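Local structure of nucleoplasmin-like protein (Drosophila melanogaster, 1NLQ) at the interface of chains A and B. The protein binds core histones and acts as a histone chaperone in the ATP-facilitated assembly of roughly evenly spaced nucleosome arrays. Numbering follows the deposited sequence. Chains: chain A/B, Nucleoplasmin-like protein.

The interface of chains A and B. Residues chain A 10, 38-40, 98, 100; chain B 62-63, 66.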
# COMPACT_ATOMS: atom_id res chain seq x y z
N THR A 10 -18.13 -2.56 10.66
CA THR A 10 -18.04 -1.18 11.10
C THR A 10 -17.95 -1.07 12.63
O THR A 10 -18.60 -1.83 13.35
CB THR A 10 -19.27 -0.36 10.63
OG1 THR A 10 -19.47 -0.55 9.22
CG2 THR A 10 -19.07 1.11 10.91
N LEU A 38 -10.49 1.95 7.25
CA LEU A 38 -10.83 3.28 6.78
C LEU A 38 -11.68 4.10 7.74
O LEU A 38 -12.62 3.59 8.34
CB LEU A 38 -11.57 3.10 5.45
CG LEU A 38 -12.16 4.26 4.66
CD1 LEU A 38 -11.06 5.17 4.12
CD2 LEU A 38 -12.96 3.66 3.51
N LEU A 39 -11.33 5.38 7.88
CA LEU A 39 -12.04 6.30 8.76
C LEU A 39 -13.22 6.93 8.01
O LEU A 39 -13.06 7.46 6.92
CB LEU A 39 -11.09 7.39 9.26
CG LEU A 39 -11.68 8.39 10.26
CD1 LEU A 39 -12.00 7.68 11.57
CD2 LEU A 39 -10.67 9.51 10.50
N GLY A 40 -14.40 6.88 8.62
CA GLY A 40 -15.58 7.45 7.99
C GLY A 40 -15.52 8.95 7.79
O GLY A 40 -14.88 9.67 8.57
N TYR A 98 -14.24 1.56 9.29
CA TYR A 98 -14.59 0.37 8.53
C TYR A 98 -13.38 -0.56 8.39
O TYR A 98 -12.27 -0.10 8.12
CB TYR A 98 -15.11 0.76 7.15
CG TYR A 98 -16.06 1.94 7.16
CD1 TYR A 98 -15.67 3.18 6.63
CD2 TYR A 98 -17.34 1.84 7.71
CE1 TYR A 98 -16.53 4.27 6.64
CE2 TYR A 98 -18.20 2.94 7.73
CZ TYR A 98 -17.79 4.14 7.19
OH TYR A 98 -18.64 5.22 7.22
N HIS A 100 -11.96 -3.76 6.26
CA HIS A 100 -12.16 -4.54 5.04
C HIS A 100 -11.11 -5.63 4.84
O HIS A 100 -9.94 -5.44 5.16
CB HIS A 100 -12.14 -3.64 3.81
CG HIS A 100 -13.05 -2.45 3.90
ND1 HIS A 100 -12.59 -1.16 3.82
CD2 HIS A 100 -14.40 -2.37 4.05
CE1 HIS A 100 -13.61 -0.32 3.91
NE2 HIS A 100 -14.72 -1.03 4.05
N ILE B 62 -21.37 -1.28 2.69
CA ILE B 62 -20.40 -0.57 3.51
C ILE B 62 -19.52 0.32 2.64
O ILE B 62 -19.25 0.01 1.48
CB ILE B 62 -19.52 -1.59 4.30
CG1 ILE B 62 -18.72 -0.88 5.40
CG2 ILE B 62 -18.60 -2.36 3.33
CD1 ILE B 62 -17.95 -1.84 6.31
N PRO B 63 -19.09 1.47 3.17
CA PRO B 63 -18.23 2.34 2.36
C PRO B 63 -16.91 1.62 2.16
O PRO B 63 -16.41 0.97 3.09
CB PRO B 63 -18.06 3.58 3.24
CG PRO B 63 -19.33 3.61 4.07
CD PRO B 63 -19.52 2.15 4.41
N VAL B 66 -13.24 6.51 1.06
CA VAL B 66 -13.58 7.84 1.54
C VAL B 66 -12.42 8.67 0.99
O VAL B 66 -11.26 8.48 1.38
CB VAL B 66 -13.62 7.92 3.07
CG1 VAL B 66 -13.85 9.35 3.52
CG2 VAL B 66 -14.75 7.04 3.60
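B:Pro63 lies against one face of the phenol ring of A:Tyr98, and this pair is the tight centre of the contact. The two side chains meet at about a right angle. B:Pro63 CD sits over the face, displaced toward the rim, 3.9 Å from the ring centroid in a CH-pi contact. B:Pro63 CG comes to 3.5 Å from A:Tyr98 CZ, the carbon that bears the hydroxyl. A:Tyr98 CG lies anti to the carbonyl carbon (chi1 -43°), which points the ring at chain B; chi2 of 110° then turns a face to the proline.

The same proline is also held by its backbone. A:His100 NE2 donates a hydrogen bond of 2.8 Å to B:Pro63 O. The donor lies in the carbonyl plane, but the oxygen is tilted 23° from the imidazole plane and the bond is bent. Next to the proline, the extended B:Ile62 side chain runs antiparallel to that of A:Tyr98, with CG1 3.8 Å from the ring carbon CD2. Its CD1 ends 3.5 Å from the hydroxyl OG1 of A:Thr10.

Packing is looser toward B:Val66, where A:Leu38 and A:Leu39 each bury little surface. The CG2 methyl of B:Val66 meets A:Leu38 CD2 at 3.8 Å and also A:Leu39 O at 3.8 Å, by van der Waals contact.

The patch joins strands 4-11, 31-39 and 97-104 of one nucleoplasmin core domain to strand 60-68 of its neighbour. It helps hold adjacent subunits together in the pentameric ring, two of which form the decamer.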